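Local coordinates for protein glyoxalase 3 (Candida albicans, PDB 4LRU) that converts methylglyoxal to D-lactate in a single glutathione-independent step, detoxifying the methylglyoxal that the cell itself produces, at residues Pro202-Thr212 with Val220-Asp231. Residues are numbered along the deposited sequence; the frame is centred on the assembly and turned at random.
Sequences PEGPWDNFTVT and VNPQSAVKTAED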
ATOM      1  N   PRO A 202       7.316   6.288 -13.964  1.00 23.39           N
ATOM      2  CA  PRO A 202       6.282   6.803 -14.858  1.00 22.95           C
ATOM      3  C   PRO A 202       6.791   8.042 -15.610  1.00 26.00           C
ATOM      4  O   PRO A 202       7.771   8.675 -15.201  1.00 25.55           O
ATOM      5  CB  PRO A 202       5.160   7.192 -13.906  1.00 22.21           C
ATOM      6  CG  PRO A 202       5.884   7.567 -12.652  1.00 22.71           C
ATOM      7  CD  PRO A 202       6.993   6.564 -12.557  1.00 21.46           C
ATOM      8  N   GLU A 203       6.129   8.399 -16.696  1.00 27.00           N
ATOM      9  CA  GLU A 203       6.554   9.575 -17.454  1.00 29.37           C
ATOM     10  C   GLU A 203       6.476  10.823 -16.583  1.00 28.07           C
ATOM     11  O   GLU A 203       7.378  11.668 -16.606  1.00 30.31           O
ATOM     12  CB  GLU A 203       5.672   9.749 -18.676  1.00 34.59           C
ATOM     13  CG  GLU A 203       5.798   8.601 -19.646  1.00 37.17           C
ATOM     14  CD  GLU A 203       5.604   9.060 -21.064  1.00 47.31           C
ATOM     15  OE1 GLU A 203       6.537   8.896 -21.874  1.00 55.49           O
ATOM     16  OE2 GLU A 203       4.525   9.616 -21.347  1.00 54.63           O
ATOM     17  N   GLY A 204       5.408  10.909 -15.793  1.00 24.06           N
ATOM     18  CA  GLY A 204       5.217  12.026 -14.881  1.00 23.98           C
ATOM     19  C   GLY A 204       4.753  11.558 -13.522  1.00 22.12           C
ATOM     20  O   GLY A 204       4.204  10.457 -13.384  1.00 23.24           O
ATOM     21  N   PRO A 205       4.961  12.390 -12.492  1.00 21.38           N
ATOM     22  CA  PRO A 205       4.783  11.935 -11.120  1.00 21.21           C
ATOM     23  C   PRO A 205       3.334  11.650 -10.726  1.00 19.23           C
ATOM     24  O   PRO A 205       3.107  10.971  -9.730  1.00 20.33           O
ATOM     25  CB  PRO A 205       5.323  13.108 -10.287  1.00 22.30           C
ATOM     26  CG  PRO A 205       5.222  14.285 -11.196  1.00 23.67           C
ATOM     27  CD  PRO A 205       5.569  13.728 -12.547  1.00 23.24           C
ATOM     28  N   TRP A 206       2.384  12.196 -11.489  1.00 20.38           N
ATOM     29  CA  TRP A 206       0.964  12.097 -11.164  1.00 21.18           C
ATOM     30  C   TRP A 206       0.205  11.178 -12.118  1.00 22.70           C
ATOM     31  O   TRP A 206      -1.035  11.136 -12.105  1.00 22.75           O
ATOM     32  CB  TRP A 206       0.323  13.482 -11.126  1.00 21.92           C
ATOM     33  CG  TRP A 206       1.141  14.471 -10.359  1.00 22.74           C
ATOM     34  CD1 TRP A 206       1.663  15.622 -10.833  1.00 23.55           C
ATOM     35  CD2 TRP A 206       1.574  14.366  -8.987  1.00 23.26           C
ATOM     36  NE1 TRP A 206       2.394  16.253  -9.859  1.00 23.91           N
ATOM     37  CE2 TRP A 206       2.336  15.518  -8.709  1.00 24.61           C
ATOM     38  CE3 TRP A 206       1.377  13.425  -7.971  1.00 24.33           C
ATOM     39  CZ2 TRP A 206       2.927  15.749  -7.464  1.00 25.33           C
ATOM     40  CZ3 TRP A 206       1.953  13.664  -6.723  1.00 24.00           C
ATOM     41  CH2 TRP A 206       2.725  14.817  -6.489  1.00 25.17           C
ATOM     42  N   ASP A 207       0.948  10.451 -12.941  1.00 22.71           N
ATOM     43  CA  ASP A 207       0.361   9.558 -13.941  1.00 22.58           C
ATOM     44  C   ASP A 207      -0.359   8.407 -13.240  1.00 20.96           C
ATOM     45  O   ASP A 207       0.079   7.930 -12.190  1.00 21.20           O
ATOM     46  CB  ASP A 207       1.453   8.974 -14.847  1.00 24.78           C
ATOM     47  CG  ASP A 207       2.006   9.977 -15.855  1.00 28.04           C
ATOM     48  OD1 ASP A 207       1.579  11.153 -15.870  1.00 30.19           O
ATOM     49  OD2 ASP A 207       2.902   9.573 -16.633  1.00 31.27           O
ATOM     50  N   ASN A 208      -1.430   7.945 -13.873  1.00 22.79           N
ATOM     51  CA  ASN A 208      -2.093   6.693 -13.513  1.00 21.59           C
ATOM     52  C   ASN A 208      -1.297   5.537 -14.128  1.00 21.18           C
ATOM     53  O   ASN A 208      -1.370   5.297 -15.335  1.00 22.90           O
ATOM     54  CB  ASN A 208      -3.509   6.728 -14.060  1.00 24.62           C
ATOM     55  CG  ASN A 208      -4.303   5.483 -13.732  1.00 25.38           C
ATOM     56  OD1 ASN A 208      -3.955   4.703 -12.835  1.00 22.00           O
ATOM     57  ND2 ASN A 208      -5.382   5.289 -14.476  1.00 27.47           N
ATOM     58  N   PHE A 209      -0.443   4.913 -13.321  1.00 20.15           N
ATOM     59  CA  PHE A 209       0.549   3.981 -13.848  1.00 20.24           C
ATOM     60  C   PHE A 209       0.797   2.858 -12.863  1.00 18.00           C
ATOM     61  O   PHE A 209       0.963   3.101 -11.669  1.00 18.93           O
ATOM     62  CB  PHE A 209       1.863   4.710 -14.145  1.00 20.11           C
ATOM     63  CG  PHE A 209       2.932   3.833 -14.748  1.00 21.40           C
ATOM     64  CD1 PHE A 209       2.787   3.313 -16.026  1.00 24.18           C
ATOM     65  CD2 PHE A 209       4.075   3.523 -14.027  1.00 21.48           C
ATOM     66  CE1 PHE A 209       3.768   2.498 -16.570  1.00 24.27           C
ATOM     67  CE2 PHE A 209       5.061   2.726 -14.573  1.00 23.10           C
ATOM     68  CZ  PHE A 209       4.903   2.199 -15.834  1.00 21.49           C
ATOM     69  N   THR A 210       0.811   1.641 -13.399  1.00 19.15           N
ATOM     70  CA  THR A 210       1.155   0.451 -12.652  1.00 19.27           C
ATOM     71  C   THR A 210       2.163  -0.415 -13.399  1.00 19.67           C
ATOM     72  O   THR A 210       2.335  -0.302 -14.624  1.00 22.10           O
ATOM     73  CB  THR A 210      -0.074  -0.427 -12.377  1.00 20.10           C
ATOM     74  OG1 THR A 210      -0.574  -0.947 -13.624  1.00 20.61           O
ATOM     75  CG2 THR A 210      -1.139   0.346 -11.645  1.00 20.01           C
ATOM     76  N   VAL A 211       2.809  -1.287 -12.632  1.00 20.20           N
ATOM     77  CA  VAL A 211       3.718  -2.288 -13.172  1.00 18.94           C
ATOM     78  C   VAL A 211       3.317  -3.637 -12.620  1.00 19.11           C
ATOM     79  O   VAL A 211       3.116  -3.777 -11.407  1.00 19.99           O
ATOM     80  CB  VAL A 211       5.170  -1.982 -12.789  1.00 21.23           C
ATOM     81  CG1 VAL A 211       6.081  -3.143 -13.157  1.00 22.60           C
ATOM     82  CG2 VAL A 211       5.635  -0.692 -13.460  1.00 22.54           C
ATOM     83  N   THR A 212       3.172  -4.622 -13.510  1.00 17.84           N
ATOM     84  CA  THR A 212       2.912  -6.002 -13.113  1.00 19.66           C
ATOM     85  C   THR A 212       4.126  -6.828 -13.487  1.00 21.74           C
ATOM     86  O   THR A 212       4.577  -6.805 -14.660  1.00 23.08           O
ATOM     87  CB  THR A 212       1.661  -6.556 -13.832  1.00 20.10           C
ATOM     88  OG1 THR A 212       0.498  -5.833 -13.405  1.00 21.88           O
ATOM     89  CG2 THR A 212       1.487  -8.029 -13.525  1.00 22.15           C
ATOM     90  N   VAL A 220       1.913   3.993  -8.689  1.00 16.88           N
ATOM     91  CA  VAL A 220       2.799   5.121  -8.382  1.00 17.70           C
ATOM     92  C   VAL A 220       2.337   5.992  -7.199  1.00 19.00           C
ATOM     93  O   VAL A 220       3.159   6.521  -6.437  1.00 19.72           O
ATOM     94  CB  VAL A 220       2.978   6.008  -9.615  1.00 17.73           C
ATOM     95  CG1 VAL A 220       3.863   7.205  -9.294  1.00 18.87           C
ATOM     96  CG2 VAL A 220       3.580   5.190 -10.745  1.00 19.15           C
ATOM     97  N   ASN A 221       1.031   6.187  -7.076  1.00 17.89           N
ATOM     98  CA  ASN A 221       0.480   7.380  -6.429  1.00 18.16           C
ATOM     99  C   ASN A 221      -1.014   7.235  -6.150  1.00 20.16           C
ATOM    100  O   ASN A 221      -1.630   6.237  -6.518  1.00 18.43           O
ATOM    101  CB  ASN A 221       0.735   8.616  -7.309  1.00 18.90           C
ATOM    102  CG  ASN A 221       0.268   8.418  -8.747  1.00 18.83           C
ATOM    103  OD1 ASN A 221      -0.689   7.679  -8.992  1.00 18.67           O
ATOM    104  ND2 ASN A 221       0.970   9.013  -9.699  1.00 19.26           N
ATOM    105  N   PRO A 222      -1.614   8.234  -5.489  1.00 19.05           N
ATOM    106  CA  PRO A 222      -3.049   8.124  -5.223  1.00 19.93           C
ATOM    107  C   PRO A 222      -3.865   7.968  -6.504  1.00 20.20           C
ATOM    108  O   PRO A 222      -4.866   7.239  -6.529  1.00 23.54           O
ATOM    109  CB  PRO A 222      -3.373   9.444  -4.521  1.00 21.06           C
ATOM    110  CG  PRO A 222      -2.088   9.848  -3.858  1.00 22.50           C
ATOM    111  CD  PRO A 222      -1.025   9.426  -4.850  1.00 21.22           C
ATOM    112  N   GLN A 223      -3.412   8.621  -7.571  1.00 20.60           N
ATOM    113  CA  GLN A 223      -4.079   8.562  -8.864  1.00 20.36           C
ATOM    114  C   GLN A 223      -4.095   7.152  -9.451  1.00 20.44           C
ATOM    115  O   GLN A 223      -4.914   6.861 -10.305  1.00 23.77           O
ATOM    116  CB  GLN A 223      -3.383   9.513  -9.845  1.00 23.19           C
ATOM    117  CG  GLN A 223      -3.523  10.977  -9.462  1.00 25.37           C
ATOM    118  CD  GLN A 223      -2.442  11.475  -8.504  1.00 23.36           C
ATOM    119  OE1 GLN A 223      -1.693  10.703  -7.916  1.00 21.31           O
ATOM    120  NE2 GLN A 223      -2.350  12.793  -8.372  1.00 26.79           N
ATOM    121  N   SER A 224      -3.188   6.288  -8.989  1.00 19.24           N
ATOM    122  CA  SER A 224      -3.033   4.934  -9.539  1.00 18.81           C
ATOM    123  C   SER A 224      -3.688   3.842  -8.713  1.00 18.20           C
ATOM    124  O   SER A 224      -3.581   2.667  -9.055  1.00 18.79           O
ATOM    125  CB  SER A 224      -1.551   4.580  -9.682  1.00 18.89           C
ATOM    126  OG  SER A 224      -0.873   5.548 -10.468  1.00 18.67           O
ATOM    127  N   ALA A 225      -4.336   4.205  -7.612  1.00 17.96           N
ATOM    128  CA  ALA A 225      -4.802   3.205  -6.668  1.00 18.33           C
ATOM    129  C   ALA A 225      -5.875   2.287  -7.254  1.00 18.96           C
ATOM    130  O   ALA A 225      -5.828   1.069  -7.047  1.00 19.16           O
ATOM    131  CB  ALA A 225      -5.288   3.864  -5.383  1.00 19.41           C
ATOM    132  N   VAL A 226      -6.850   2.854  -7.967  1.00 17.46           N
ATOM    133  CA  VAL A 226      -7.863   2.042  -8.614  1.00 18.77           C
ATOM    134  C   VAL A 226      -7.194   1.049  -9.565  1.00 19.20           C
ATOM    135  O   VAL A 226      -7.458  -0.156  -9.511  1.00 20.12           O
ATOM    136  CB  VAL A 226      -8.918   2.883  -9.365  1.00 18.59           C
ATOM    137  CG1 VAL A 226      -9.781   1.988 -10.230  1.00 19.44           C
ATOM    138  CG2 VAL A 226      -9.797   3.645  -8.393  1.00 18.44           C
ATOM    139  N   LYS A 227      -6.319   1.547 -10.431  1.00 18.13           N
ATOM    140  CA  LYS A 227      -5.721   0.701 -11.453  1.00 19.25           C
ATOM    141  C   LYS A 227      -4.871  -0.379 -10.796  1.00 18.51           C
ATOM    142  O   LYS A 227      -4.815  -1.496 -11.287  1.00 19.99           O
ATOM    143  CB  LYS A 227      -4.875   1.538 -12.419  1.00 19.65           C
ATOM    144  CG  LYS A 227      -4.476   0.788 -13.688  1.00 22.53           C
ATOM    145  CD  LYS A 227      -3.658   1.667 -14.622  1.00 23.67           C
ATOM    146  CE  LYS A 227      -3.447   1.002 -15.985  1.00 25.80           C
ATOM    147  NZ  LYS A 227      -2.564  -0.200 -15.897  1.00 25.10           N
ATOM    148  N   THR A 228      -4.204  -0.052  -9.686  1.00 18.85           N
ATOM    149  CA  THR A 228      -3.374  -1.044  -8.997  1.00 18.57           C
ATOM    150  C   THR A 228      -4.254  -2.204  -8.536  1.00 20.40           C
ATOM    151  O   THR A 228      -3.930  -3.367  -8.776  1.00 19.35           O
ATOM    152  CB  THR A 228      -2.606  -0.460  -7.798  1.00 18.54           C
ATOM    153  OG1 THR A 228      -1.859   0.697  -8.203  1.00 18.24           O
ATOM    154  CG2 THR A 228      -1.638  -1.483  -7.242  1.00 17.51           C
ATOM    155  N   ALA A 229      -5.386  -1.889  -7.915  1.00 18.92           N
ATOM    156  CA  ALA A 229      -6.336  -2.916  -7.497  1.00 19.39           C
ATOM    157  C   ALA A 229      -6.895  -3.717  -8.668  1.00 18.31           C
ATOM    158  O   ALA A 229      -6.991  -4.945  -8.598  1.00 19.48           O
ATOM    159  CB  ALA A 229      -7.464  -2.302  -6.694  1.00 17.71           C
ATOM    160  N   GLU A 230      -7.257  -3.034  -9.751  1.00 19.94           N
ATOM    161  CA  GLU A 230      -7.774  -3.721 -10.923  1.00 20.42           C
ATOM    162  C   GLU A 230      -6.704  -4.641 -11.487  1.00 20.47           C
ATOM    163  O   GLU A 230      -7.006  -5.754 -11.917  1.00 21.79           O
ATOM    164  CB  GLU A 230      -8.229  -2.718 -11.994  1.00 23.42           C
ATOM    165  CG  GLU A 230      -9.426  -1.875 -11.585  1.00 24.45           C
ATOM    166  CD  GLU A 230      -9.808  -0.862 -12.662  1.00 31.84           C
ATOM    167  OE1 GLU A 230      -8.915  -0.486 -13.457  1.00 35.68           O
ATOM    168  OE2 GLU A 230     -10.993  -0.441 -12.714  1.00 34.04           O
ATOM    169  N   ASP A 231      -5.456  -4.187 -11.497  1.00 18.31           N
ATOM    170  CA  ASP A 231      -4.375  -4.991 -12.083  1.00 18.23           C
ATOM    171  C   ASP A 231      -3.951  -6.141 -11.140  1.00 20.17           C
ATOM    172  O   ASP A 231      -3.425  -7.162 -11.593  1.00 20.44           O
ATOM    173  CB  ASP A 231      -3.193  -4.089 -12.426  1.00 19.16           C
ATOM    174  CG  ASP A 231      -3.450  -3.229 -13.676  1.00 21.84           C
ATOM    175  OD1 ASP A 231      -4.375  -3.549 -14.458  1.00 23.41           O
ATOM    176  OD2 ASP A 231      -2.710  -2.248 -13.878  1.00 22.35           O
TER
HETATM  177  O   HOH W   1      -6.159   4.380 -11.071  1.00 20.17           O
HETATM  178  O   HOH W   2       0.221   1.081 -16.237  1.00 28.96           O
HETATM  179  O   HOH W   3      -1.937  -7.213 -13.867  1.00 23.62           O
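Val-220 sets its CG2 methyl at the edge of the Phe-209 ring, in the ring plane and 3.7 Å from CD2, while CG of Pro-202 meets the same methyl from another direction. The Trp-206 indole takes CB of Pro-205 over one face and lies obliquely against the side chain of Gln-223. Both N-H groups of Asn-221 ND2 are used nearly within the amide plane: one reaches Pro-205 O and the other Asp-207 O, each at 2.9 Å and 157°. With CG held between its backbone N and carbonyl carbon (chi1 52°), this amide is turned into the Gly-204 to Asp-207 type I turn and fixed in rotation. Ser-224 OG donates a hydrogen bond to Asn-221 OD1 (2.6 Å) and accepts an almost straight bond from Phe-209 N (3.0 Å), so the amide and the strand approach are tied together. Farther along, Thr-210 OG1 donates to Asp-231 OD2 over a short 2.5 Å, and the same oxygen receives Lys-227 NZ on its syn lone pair in a salt bridge. Water bridges Asn-208 OD1 to Lys-227 N, and another joins Thr-212 OG1 to Asp-231 O. The contact lays the C-terminal helix 225-236 beside edge strand 210-213 of the DJ-1/PfpI alpha/beta fold, with the Asn-221 side chain about 5 Å from that of Cys-139, the inferred active-site cysteine.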